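Local coordinates for protein importin subunit beta-1 (Saccharomyces cerevisiae, PDB 5OWU) that carries cargo into the nucleus through importin alpha, which recognises the classical nuclear localization signal in the cargo, at residues Val750-Leu755 with Asp796-Ala801; Gln781-Val786 with Val803-Asp808; Gln376-Asp381 with Leu413-Asn418; Asn331-Gln336 with Ala389-Gly394. All coordinates share one frame; numbering follows the deposited sequence.

Interaction 1. Residues Val750-Leu755 with Asp796-Ala801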
loop_
_atom_site.group_PDB
_atom_site.type_symbol
_atom_site.label_atom_id
_atom_site.label_comp_id
_atom_site.label_asym_id
_atom_site.label_seq_id
_atom_site.Cartn_x
_atom_site.Cartn_y
_atom_site.Cartn_z
ATOM N N VAL A 750 -10.486 9.988 -4.004
ATOM C CA VAL A 750 -11.726 10.620 -4.449
ATOM C C VAL A 750 -11.942 11.940 -3.717
ATOM O O VAL A 750 -12.259 12.965 -4.333
ATOM C CB VAL A 750 -12.914 9.658 -4.259
ATOM C CG1 VAL A 750 -14.236 10.319 -4.669
ATOM C CG2 VAL A 750 -12.696 8.386 -5.070
ATOM N N LEU A 751 -11.763 11.944 -2.393
ATOM C CA LEU A 751 -11.982 13.171 -1.632
ATOM C C LEU A 751 -10.969 14.248 -2.012
ATOM O O LEU A 751 -11.315 15.435 -2.089
ATOM C CB LEU A 751 -11.927 12.878 -0.131
ATOM C CG LEU A 751 -13.058 11.987 0.399
ATOM C CD1 LEU A 751 -12.817 11.594 1.852
ATOM C CD2 LEU A 751 -14.412 12.681 0.261
ATOM N N GLU A 752 -9.717 13.859 -2.263
ATOM C CA GLU A 752 -8.724 14.826 -2.720
ATOM C C GLU A 752 -9.144 15.451 -4.049
ATOM O O GLU A 752 -8.969 16.660 -4.263
ATOM C CB GLU A 752 -7.354 14.153 -2.844
ATOM C CG GLU A 752 -6.716 13.821 -1.504
ATOM C CD GLU A 752 -5.430 13.030 -1.628
ATOM O OE1 GLU A 752 -5.208 12.393 -2.680
ATOM O OE2 GLU A 752 -4.645 13.043 -0.658
ATOM N N ALA A 753 -9.707 14.639 -4.955
ATOM C CA ALA A 753 -10.188 15.172 -6.228
ATOM C C ALA A 753 -11.370 16.110 -6.028
ATOM O O ALA A 753 -11.498 17.118 -6.736
ATOM C CB ALA A 753 -10.581 14.036 -7.170
ATOM N N VAL A 754 -12.258 15.792 -5.083
ATOM C CA VAL A 754 -13.360 16.705 -4.795
ATOM C C VAL A 754 -12.806 18.038 -4.312
ATOM O O VAL A 754 -13.272 19.111 -4.722
ATOM C CB VAL A 754 -14.335 16.072 -3.782
ATOM C CG1 VAL A 754 -15.369 17.094 -3.288
ATOM C CG2 VAL A 754 -15.050 14.880 -4.423
ATOM N N LEU A 755 -11.773 17.997 -3.463
ATOM C CA LEU A 755 -11.138 19.237 -3.023
ATOM C C LEU A 755 -10.605 20.037 -4.208
ATOM O O LEU A 755 -10.798 21.259 -4.274
ATOM C CB LEU A 755 -10.016 18.931 -2.030
ATOM C CG LEU A 755 -9.237 20.131 -1.479
ATOM C CD1 LEU A 755 -10.160 21.180 -0.875
ATOM C CD2 LEU A 755 -8.220 19.640 -0.444
ATOM N N ASP A 796 -0.070 18.540 4.155
ATOM C CA ASP A 796 0.086 19.991 4.131
ATOM C C ASP A 796 -0.739 20.633 3.015
ATOM O O ASP A 796 -1.436 21.629 3.240
ATOM C CB ASP A 796 1.568 20.339 3.975
ATOM C CG ASP A 796 1.834 21.821 4.100
ATOM O OD1 ASP A 796 1.449 22.412 5.131
ATOM O OD2 ASP A 796 2.418 22.401 3.166
ATOM N N ALA A 797 -0.660 20.083 1.797
ATOM C CA ALA A 797 -1.346 20.693 0.657
ATOM C C ALA A 797 -2.860 20.591 0.800
ATOM O O ALA A 797 -3.590 21.525 0.437
ATOM C CB ALA A 797 -0.897 20.037 -0.651
ATOM N N THR A 798 -3.349 19.459 1.315
ATOM C CA THR A 798 -4.784 19.290 1.525
ATOM C C THR A 798 -5.313 20.317 2.518
ATOM O O THR A 798 -6.321 20.988 2.261
ATOM C CB THR A 798 -5.076 17.869 2.009
ATOM O OG1 THR A 798 -4.584 16.925 1.046
ATOM C CG2 THR A 798 -6.581 17.650 2.219
ATOM N N SER A 799 -4.638 20.463 3.659
ATOM C CA SER A 799 -5.092 21.433 4.651
ATOM C C SER A 799 -4.964 22.857 4.132
ATOM O O SER A 799 -5.821 23.704 4.415
ATOM C CB SER A 799 -4.312 21.263 5.956
ATOM O OG SER A 799 -4.985 20.359 6.812
ATOM N N ARG A 800 -3.901 23.147 3.377
ATOM C CA ARG A 800 -3.764 24.482 2.806
ATOM C C ARG A 800 -4.931 24.794 1.881
ATOM O O ARG A 800 -5.513 25.886 1.943
ATOM C CB ARG A 800 -2.442 24.617 2.049
ATOM C CG ARG A 800 -2.235 26.016 1.472
ATOM C CD ARG A 800 -0.812 26.257 0.996
ATOM N NE ARG A 800 -0.410 25.344 -0.075
ATOM C CZ ARG A 800 0.541 24.416 0.018
ATOM N NH1 ARG A 800 1.229 24.249 1.140
ATOM N NH2 ARG A 800 0.813 23.647 -1.029
ATOM N N ALA A 801 -5.303 23.841 1.027
ATOM C CA ALA A 801 -6.416 24.089 0.118
ATOM C C ALA A 801 -7.737 24.225 0.875
ATOM O O ALA A 801 -8.543 25.109 0.567
ATOM C CB ALA A 801 -6.496 22.978 -0.924
HETATM O O HOH W 1 -5.065 14.025 1.589
#
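L755 reaches across to T798 and A801, and this apolar contact is most of the interface. Its CG stands anti to the backbone N (chi1 179°), which sends the two methyls toward helix 796-812. The CD2 branch does most of the touching. It lies 3.7 Å from T798 CG2, with the two side chains crossing at a slant. The same CD2 sits 3.6 Å from the carbonyl T798 O. On its other contact, CD2 comes within 3.8 Å of A801 CB. An alanine in place of L755 would probably open a gap in front of T798 CG2 and leave the A801 methyl without its apolar mate.

The polar contact is made through one water. E752 OE2 and T798 OG1 are 4.2 Å apart, too far to bond directly. The water donates to E752 OE2 and accepts from T798 OG1, with 3.0 Å from the water oxygen to OG1. The other oxygen, E752 OE1, forms a salt bridge with K749 one turn earlier on the same helix.

The axes of the two short segments come within 11.0 Å at closest and make an angle of 40°. Helix 741-764 belongs to HEAT repeat 17 and helix 796-812 to HEAT repeat 18, so the contact joins successive repeats of the solenoid. L751, V754 and L755 also pack on F782 of helix 776-788, while A753 touches helix 698-713.

Interaction 2. Residues Gln781-Val786 with Val803-Asp808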
loop_
_atom_site.group_PDB
_atom_site.type_symbol
_atom_site.label_atom_id
_atom_site.label_comp_id
_atom_site.label_asym_id
_atom_site.label_seq_id
_atom_site.Cartn_x
_atom_site.Cartn_y
_atom_site.Cartn_z
ATOM N N GLN A 781 -19.551 20.792 4.370
ATOM C CA GLN A 781 -19.598 19.386 4.763
ATOM C C GLN A 781 -18.336 18.664 4.310
ATOM O O GLN A 781 -17.721 17.907 5.079
ATOM C CB GLN A 781 -20.836 18.708 4.176
ATOM C CG GLN A 781 -22.163 19.229 4.714
ATOM C CD GLN A 781 -23.358 18.690 3.937
ATOM O OE1 GLN A 781 -23.263 17.663 3.258
ATOM N NE2 GLN A 781 -24.486 19.391 4.024
ATOM N N PHE A 782 -17.925 18.891 3.057
ATOM C CA PHE A 782 -16.672 18.286 2.613
ATOM C C PHE A 782 -15.507 18.724 3.499
ATOM O O PHE A 782 -14.687 17.901 3.928
ATOM C CB PHE A 782 -16.380 18.636 1.159
ATOM C CG PHE A 782 -15.039 18.158 0.707
ATOM C CD1 PHE A 782 -14.849 16.831 0.352
ATOM C CD2 PHE A 782 -13.957 19.019 0.685
ATOM C CE1 PHE A 782 -13.607 16.381 -0.040
ATOM C CE2 PHE A 782 -12.713 18.574 0.290
ATOM C CZ PHE A 782 -12.538 17.253 -0.072
ATOM N N ILE A 783 -15.407 20.027 3.767
ATOM C CA ILE A 783 -14.287 20.531 4.555
ATOM C C ILE A 783 -14.271 19.865 5.924
ATOM O O ILE A 783 -13.208 19.494 6.439
ATOM C CB ILE A 783 -14.351 22.068 4.654
ATOM C CG1 ILE A 783 -14.233 22.684 3.249
ATOM C CG2 ILE A 783 -13.240 22.587 5.560
ATOM C CD1 ILE A 783 -14.296 24.207 3.200
ATOM N N ALA A 784 -15.448 19.678 6.524
ATOM C CA ALA A 784 -15.528 18.948 7.783
ATOM C C ALA A 784 -14.945 17.551 7.632
ATOM O O ALA A 784 -14.207 17.078 8.508
ATOM C CB ALA A 784 -16.980 18.880 8.262
ATOM N N GLN A 785 -15.252 16.875 6.520
ATOM C CA GLN A 785 -14.611 15.586 6.277
ATOM C C GLN A 785 -13.094 15.722 6.292
ATOM O O GLN A 785 -12.392 14.853 6.827
ATOM C CB GLN A 785 -15.072 14.987 4.952
ATOM C CG GLN A 785 -16.555 14.714 4.877
ATOM C CD GLN A 785 -16.916 13.925 3.646
ATOM O OE1 GLN A 785 -16.316 12.889 3.365
ATOM N NE2 GLN A 785 -17.890 14.416 2.896
ATOM N N VAL A 786 -12.564 16.803 5.713
ATOM C CA VAL A 786 -11.115 17.006 5.731
ATOM C C VAL A 786 -10.622 17.127 7.166
ATOM O O VAL A 786 -9.623 16.512 7.556
ATOM C CB VAL A 786 -10.727 18.245 4.900
ATOM C CG1 VAL A 786 -9.248 18.622 5.125
ATOM C CG2 VAL A 786 -10.977 17.995 3.427
ATOM N N VAL A 803 -8.423 25.033 4.186
ATOM C CA VAL A 803 -8.526 26.266 4.959
ATOM C C VAL A 803 -8.573 27.465 4.008
ATOM O O VAL A 803 -9.270 28.465 4.270
ATOM C CB VAL A 803 -7.368 26.326 5.980
ATOM C CG1 VAL A 803 -6.061 26.726 5.324
ATOM C CG2 VAL A 803 -7.704 27.255 7.123
ATOM N N GLY A 804 -7.889 27.360 2.865
ATOM C CA GLY A 804 -8.034 28.373 1.830
ATOM C C GLY A 804 -9.469 28.527 1.357
ATOM O O GLY A 804 -9.954 29.644 1.168
ATOM N N LEU A 805 -10.168 27.406 1.152
ATOM C CA LEU A 805 -11.583 27.469 0.805
ATOM C C LEU A 805 -12.375 28.206 1.871
ATOM O O LEU A 805 -13.259 29.017 1.553
ATOM C CB LEU A 805 -12.156 26.062 0.626
ATOM C CG LEU A 805 -11.923 25.355 -0.704
ATOM C CD1 LEU A 805 -12.361 23.905 -0.585
ATOM C CD2 LEU A 805 -12.677 26.058 -1.829
ATOM N N ILE A 806 -12.094 27.923 3.147
ATOM C CA ILE A 806 -12.814 28.619 4.216
ATOM C C ILE A 806 -12.671 30.127 4.034
ATOM O O ILE A 806 -13.660 30.884 4.053
ATOM C CB ILE A 806 -12.310 28.157 5.596
ATOM C CG1 ILE A 806 -12.550 26.653 5.772
ATOM C CG2 ILE A 806 -13.018 28.932 6.708
ATOM C CD1 ILE A 806 -11.993 26.072 7.078
ATOM N N GLY A 807 -11.438 30.576 3.792
ATOM C CA GLY A 807 -11.194 32.006 3.667
ATOM C C GLY A 807 -11.816 32.622 2.424
ATOM O O GLY A 807 -12.506 33.644 2.505
ATOM N N ASP A 808 -11.567 32.022 1.256
ATOM C CA ASP A 808 -12.041 32.600 -0.002
ATOM C C ASP A 808 -13.563 32.634 -0.057
ATOM O O ASP A 808 -14.163 33.646 -0.444
ATOM C CB ASP A 808 -11.493 31.805 -1.188
ATOM C CG ASP A 808 -9.972 31.784 -1.236
ATOM O OD1 ASP A 808 -9.332 32.603 -0.542
ATOM O OD2 ASP A 808 -9.417 30.946 -1.982
#
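I783 meets L805 and I806 with both of its branches. Its CD1 lies 3.8 Å from L805 CB and touches I806 CG1 at 4.0 Å. The second branch, CG2, comes within 4.0 Å of I806 CD1. The I783 side chain thus lies over two neighbouring residues of the facing helix. CG1 of I783 is anti to the carbonyl carbon (chi1 -62°) and the chain beyond it is extended (chi2 179°), which carries CD1 out to the base of the L805 side chain. I806 has nearly the same torsions. It starts off across the approach to I783, but its CG1 and CD1 still swing in against I783 CG2.

All three side chains are buried. The contact lies inside HEAT repeat 18, where helices 776-788 and 796-812 form the helical hairpin of the repeat. A serine at I783 would probably take away the methyls that cover L805 CB and the CG1-CD1 arm of I806 from this side and open a gap between the two helices.

Around this first shell, I783 also touches W826 of helix 825-836, and L805 leans on L755 of helix 741-764. Beside I783, F782 packs on V754 and L755 of that same helix. The carbonyl of I806 itself is hydrogen-bonded to the hydroxyl of Y822, and further along the helix D808 OD1 accepts the indole N-H of W850.

Interaction 3. Residues Gln376-Asp381 with Leu413-Asn418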
loop_
_atom_site.group_PDB
_atom_site.type_symbol
_atom_site.label_atom_id
_atom_site.label_comp_id
_atom_site.label_asym_id
_atom_site.label_seq_id
_atom_site.Cartn_x
_atom_site.Cartn_y
_atom_site.Cartn_z
ATOM N N GLN A 376 34.959 -4.860 13.129
ATOM C CA GLN A 376 35.502 -6.212 13.104
ATOM C C GLN A 376 35.496 -6.806 11.700
ATOM O O GLN A 376 36.336 -7.659 11.394
ATOM C CB GLN A 376 34.711 -7.118 14.053
ATOM C CG GLN A 376 35.571 -8.099 14.828
ATOM C CD GLN A 376 36.455 -7.407 15.851
ATOM O OE1 GLN A 376 35.965 -6.803 16.810
ATOM N NE2 GLN A 376 37.767 -7.478 15.644
ATOM N N ASN A 377 34.578 -6.375 10.827
ATOM C CA ASN A 377 34.337 -7.113 9.592
ATOM C C ASN A 377 34.611 -6.355 8.299
ATOM O O ASN A 377 34.688 -6.993 7.243
ATOM C CB ASN A 377 32.891 -7.631 9.576
ATOM C CG ASN A 377 32.674 -8.734 10.587
ATOM O OD1 ASN A 377 33.068 -9.876 10.362
ATOM N ND2 ASN A 377 32.070 -8.394 11.719
ATOM N N ILE A 378 34.795 -5.036 8.330
ATOM C CA ILE A 378 34.891 -4.315 7.068
ATOM C C ILE A 378 36.182 -4.645 6.318
ATOM O O ILE A 378 36.242 -4.457 5.095
ATOM C CB ILE A 378 34.732 -2.805 7.327
ATOM C CG1 ILE A 378 34.512 -2.056 6.019
ATOM C CG2 ILE A 378 35.932 -2.249 8.076
ATOM C CD1 ILE A 378 33.762 -0.776 6.204
ATOM N N THR A 379 37.206 -5.165 7.008
ATOM C CA THR A 379 38.457 -5.592 6.385
ATOM C C THR A 379 38.659 -7.104 6.455
ATOM O O THR A 379 39.772 -7.583 6.218
ATOM C CB THR A 379 39.656 -4.890 7.026
ATOM O OG1 THR A 379 39.667 -5.143 8.435
ATOM C CG2 THR A 379 39.611 -3.393 6.769
ATOM N N ALA A 380 37.612 -7.863 6.766
ATOM C CA ALA A 380 37.731 -9.312 6.855
ATOM C C ALA A 380 38.083 -9.917 5.497
ATOM O O ALA A 380 37.887 -9.310 4.442
ATOM C CB ALA A 380 36.429 -9.936 7.359
ATOM N N ASP A 381 38.587 -11.153 5.541
ATOM C CA ASP A 381 38.981 -11.855 4.324
ATOM C C ASP A 381 37.790 -12.435 3.575
ATOM O O ASP A 381 37.859 -12.603 2.351
ATOM C CB ASP A 381 39.964 -12.980 4.661
ATOM C CG ASP A 381 41.314 -12.462 5.100
ATOM O OD1 ASP A 381 41.792 -11.475 4.504
ATOM O OD2 ASP A 381 41.896 -13.042 6.040
ATOM N N LEU A 413 34.297 6.693 6.016
ATOM C CA LEU A 413 34.125 6.917 4.586
ATOM C C LEU A 413 35.324 6.439 3.781
ATOM O O LEU A 413 35.110 5.841 2.715
ATOM C CB LEU A 413 33.831 8.402 4.330
ATOM C CG LEU A 413 33.161 8.826 3.019
ATOM C CD1 LEU A 413 32.077 7.870 2.543
ATOM C CD2 LEU A 413 32.578 10.211 3.230
ATOM N N PRO A 414 36.572 6.627 4.212
ATOM C CA PRO A 414 37.685 6.056 3.431
ATOM C C PRO A 414 37.556 4.556 3.205
ATOM O O PRO A 414 37.666 4.096 2.061
ATOM C CB PRO A 414 38.920 6.426 4.267
ATOM C CG PRO A 414 38.509 7.669 4.999
ATOM C CD PRO A 414 37.045 7.498 5.303
ATOM N N SER A 415 37.311 3.776 4.261
ATOM C CA SER A 415 37.175 2.330 4.093
ATOM C C SER A 415 35.983 1.970 3.202
ATOM O O SER A 415 36.045 1.005 2.420
ATOM C CB SER A 415 37.043 1.661 5.459
ATOM O OG SER A 415 35.910 2.148 6.154
ATOM N N ILE A 416 34.888 2.729 3.304
ATOM C CA ILE A 416 33.705 2.430 2.498
ATOM C C ILE A 416 33.984 2.711 1.027
ATOM O O ILE A 416 33.660 1.899 0.152
ATOM C CB ILE A 416 32.487 3.223 3.007
ATOM C CG1 ILE A 416 32.033 2.668 4.354
ATOM C CG2 ILE A 416 31.322 3.155 2.005
ATOM C CD1 ILE A 416 30.979 3.520 5.050
ATOM N N LEU A 417 34.581 3.869 0.732
ATOM C CA LEU A 417 34.949 4.180 -0.642
ATOM C C LEU A 417 35.937 3.157 -1.180
ATOM O O LEU A 417 35.908 2.820 -2.368
ATOM C CB LEU A 417 35.544 5.585 -0.728
ATOM C CG LEU A 417 34.622 6.767 -0.437
ATOM C CD1 LEU A 417 35.415 8.067 -0.431
ATOM C CD2 LEU A 417 33.498 6.833 -1.457
ATOM N N ASN A 418 36.831 2.656 -0.322
ATOM C CA ASN A 418 37.768 1.635 -0.772
ATOM C C ASN A 418 37.035 0.360 -1.156
ATOM O O ASN A 418 37.430 -0.324 -2.109
ATOM C CB ASN A 418 38.809 1.349 0.312
ATOM C CG ASN A 418 39.767 0.243 -0.083
ATOM O OD1 ASN A 418 40.533 0.386 -1.034
ATOM N ND2 ASN A 418 39.731 -0.865 0.646
#
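I378 joins two HEAT repeats by packing its CD1 against S415 and I416. I378 lies in HEAT repeat 9, and its partners lie on helix 402-418 of repeat 10. The chain turns here: N377 to A380 form a type I beta turn, closed by a bond from A380 N to N377 O. I378 is the second residue of that turn.

The reach of I378 comes from its torsions. CG1 stands anti to the backbone N (chi1 -167°), and the chain continues in an extended form. This pushes CD1 toward the other helix. The price is that CG2 takes the crowded position, between the backbone N and the carbonyl carbon. The tip of the chain then meets a mixed surface. CD1 is 4.2 Å from S415 CB and a looser 4.3 Å from I416 CG1. I416 faces mainly elsewhere: it packs on F393 of helix 383-395 and on T431, I435 and I438 of helix 425-442.

S415 also has its side-chain oxygen between N and carbonyl carbon (chi1 60°). From there OG turns back along its own helix and donates to the carbonyl of A412. The hydroxyl is engaged at home, while the methyl of I378 lies beside it. Helix 402-418 is kinked nearby, where the backbone N of P414, which has no hydrogen, and the N of S415 make no bond to the turn before. I378 also touches A389 of helix 383-395 and L419, just past 413-418. The closest approach across the contact is I378 CD1 to S415 OG, 3.6 Å.

Interaction 4. Residues Asn331-Gln336 with Ala389-Gly394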
loop_
_atom_site.group_PDB
_atom_site.type_symbol
_atom_site.label_atom_id
_atom_site.label_comp_id
_atom_site.label_asym_id
_atom_site.label_seq_id
_atom_site.Cartn_x
_atom_site.Cartn_y
_atom_site.Cartn_z
ATOM N N ASN A 331 24.944 -11.078 13.206
ATOM C CA ASN A 331 25.438 -12.386 12.790
ATOM C C ASN A 331 24.608 -12.960 11.645
ATOM O O ASN A 331 25.144 -13.660 10.780
ATOM C CB ASN A 331 25.445 -13.354 13.972
ATOM C CG ASN A 331 25.880 -14.753 13.571
ATOM O OD1 ASN A 331 27.048 -14.981 13.251
ATOM N ND2 ASN A 331 24.940 -15.696 13.580
ATOM N N LEU A 332 23.301 -12.689 11.624
ATOM C CA LEU A 332 22.482 -13.198 10.533
ATOM C C LEU A 332 22.819 -12.534 9.209
ATOM O O LEU A 332 22.517 -13.100 8.152
ATOM C CB LEU A 332 20.997 -13.005 10.838
ATOM C CG LEU A 332 20.423 -13.838 11.985
ATOM C CD1 LEU A 332 18.973 -13.436 12.247
ATOM C CD2 LEU A 332 20.523 -15.332 11.686
ATOM N N LEU A 333 23.437 -11.352 9.235
ATOM C CA LEU A 333 23.771 -10.693 7.973
ATOM C C LEU A 333 24.738 -11.491 7.100
ATOM O O LEU A 333 24.804 -11.240 5.888
ATOM C CB LEU A 333 24.364 -9.306 8.238
ATOM C CG LEU A 333 23.431 -8.300 8.914
ATOM C CD1 LEU A 333 24.162 -6.997 9.164
ATOM C CD2 LEU A 333 22.186 -8.060 8.067
ATOM N N THR A 334 25.494 -12.438 7.663
ATOM C CA THR A 334 26.477 -13.185 6.883
ATOM C C THR A 334 25.898 -14.446 6.249
ATOM O O THR A 334 26.660 -15.318 5.816
ATOM C CB THR A 334 27.685 -13.559 7.744
ATOM O OG1 THR A 334 27.261 -14.371 8.846
ATOM C CG2 THR A 334 28.380 -12.311 8.253
ATOM N N ARG A 335 24.575 -14.561 6.177
ATOM C CA ARG A 335 23.921 -15.689 5.529
ATOM C C ARG A 335 23.327 -15.286 4.179
ATOM O O ARG A 335 22.222 -15.694 3.822
ATOM C CB ARG A 335 22.850 -16.281 6.443
ATOM C CG ARG A 335 23.385 -16.765 7.775
ATOM C CD ARG A 335 22.303 -17.466 8.580
ATOM N NE ARG A 335 22.718 -17.757 9.953
ATOM C CZ ARG A 335 22.002 -18.475 10.813
ATOM N NH1 ARG A 335 20.829 -18.984 10.452
ATOM N NH2 ARG A 335 22.452 -18.680 12.040
ATOM N N GLN A 336 24.060 -14.482 3.410
ATOM C CA GLN A 336 23.635 -14.156 2.058
ATOM C C GLN A 336 23.723 -15.399 1.164
ATOM O O GLN A 336 24.191 -16.463 1.572
ATOM C CB GLN A 336 24.493 -13.036 1.469
ATOM C CG GLN A 336 24.848 -11.897 2.430
ATOM C CD GLN A 336 26.173 -12.120 3.141
ATOM O OE1 GLN A 336 26.509 -13.246 3.508
ATOM N NE2 GLN A 336 26.932 -11.047 3.339
ATOM N N ALA A 389 29.316 -5.956 6.788
ATOM C CA ALA A 389 29.760 -4.738 7.461
ATOM C C ALA A 389 29.146 -3.498 6.820
ATOM O O ALA A 389 28.592 -2.638 7.520
ATOM C CB ALA A 389 31.289 -4.661 7.449
ATOM N N VAL A 390 29.232 -3.376 5.487
ATOM C CA VAL A 390 28.636 -2.184 4.870
ATOM C C VAL A 390 27.112 -2.223 4.968
ATOM O O VAL A 390 26.464 -1.173 5.068
ATOM C CB VAL A 390 29.088 -1.981 3.404
ATOM C CG1 VAL A 390 30.500 -1.464 3.343
ATOM C CG2 VAL A 390 28.947 -3.265 2.582
ATOM N N MET A 391 26.509 -3.410 4.921
ATOM C CA MET A 391 25.067 -3.509 5.123
ATOM C C MET A 391 24.669 -2.947 6.484
ATOM O O MET A 391 23.699 -2.186 6.599
ATOM C CB MET A 391 24.611 -4.966 4.991
ATOM C CG MET A 391 23.102 -5.164 5.176
ATOM S SD MET A 391 22.112 -4.275 3.942
ATOM C CE MET A 391 20.513 -4.346 4.734
ATOM N N ALA A 392 25.410 -3.316 7.534
ATOM C CA ALA A 392 25.096 -2.834 8.875
ATOM C C ALA A 392 25.302 -1.324 8.975
ATOM O O ALA A 392 24.442 -0.590 9.501
ATOM C CB ALA A 392 25.957 -3.580 9.902
ATOM N N PHE A 393 26.427 -0.834 8.443
ATOM C CA PHE A 393 26.689 0.595 8.533
ATOM C C PHE A 393 25.595 1.386 7.835
ATOM O O PHE A 393 25.039 2.333 8.402
ATOM C CB PHE A 393 28.053 0.937 7.940
ATOM C CG PHE A 393 28.500 2.326 8.271
ATOM C CD1 PHE A 393 28.134 3.388 7.474
ATOM C CD2 PHE A 393 29.262 2.571 9.397
ATOM C CE1 PHE A 393 28.537 4.676 7.784
ATOM C CE2 PHE A 393 29.660 3.847 9.715
ATOM C CZ PHE A 393 29.299 4.902 8.909
ATOM N N GLY A 394 25.259 1.001 6.604
ATOM C CA GLY A 394 24.188 1.680 5.904
ATOM C C GLY A 394 22.868 1.570 6.636
ATOM O O GLY A 394 22.061 2.503 6.617
#
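L333 touches M391 and A392 through aliphatic groups alone; the flat group nearby in sequence is the guanidinium of R335, which lies away from L333. L332 CD2 lies over the centre of one face of that group, 3.6 Å above its plane. R335 NH1 makes a salt bridge with D280 and also bonds the carbonyl of S277. The arginine is thus held around the start of helix 280-306 and takes no part in the contact itself.

The contact is carried by the forked end of L333. CD1 meets A392 CB at 3.9 Å, and CD2 meets M391 CG at 4.2 Å. The two methyls are shared between two successive residues of the facing helix. M391 has its CG anti to the backbone N (chi1 -179°), which puts CG in front of L333 CD2; beyond it the chain bends. The side chains of L333 and M391 cross at about a right angle.

L333 is held on a type I beta turn from L332 to R335. T334 OG1 also donates back to N331 O, just before the turn, at 3.0 Å, tilted 17° from the carbonyl plane.

The contact joins HEAT repeat 8 to helix 383-395 of HEAT repeat 9. L333 and T334 also pack on A388 of that helix. M391 also touches Q356 of helix 347-362 and T430 and W433 of helix 425-442.

From the N terminus, interaction 4 opens first, at 331-336. Interaction 3 opens at 376-381, before interaction 4 closes at 389-394, and itself closes at 413-418. The two loops therefore cross, and they tie together HEAT repeats 8, 9 and 10. Their centres are 12 Å apart, and A389 CB packs on the backbone of I378. Far along the chain, interaction 1 opens at 750-755 and interaction 2 at 781-786. Interaction 1 closes at 796-801, interaction 2 at 803-808, so these also cross, sharing helix 796-812 and joining repeats 17 and 18. Interactions 1 and 4 lie about 43 Å apart between centres.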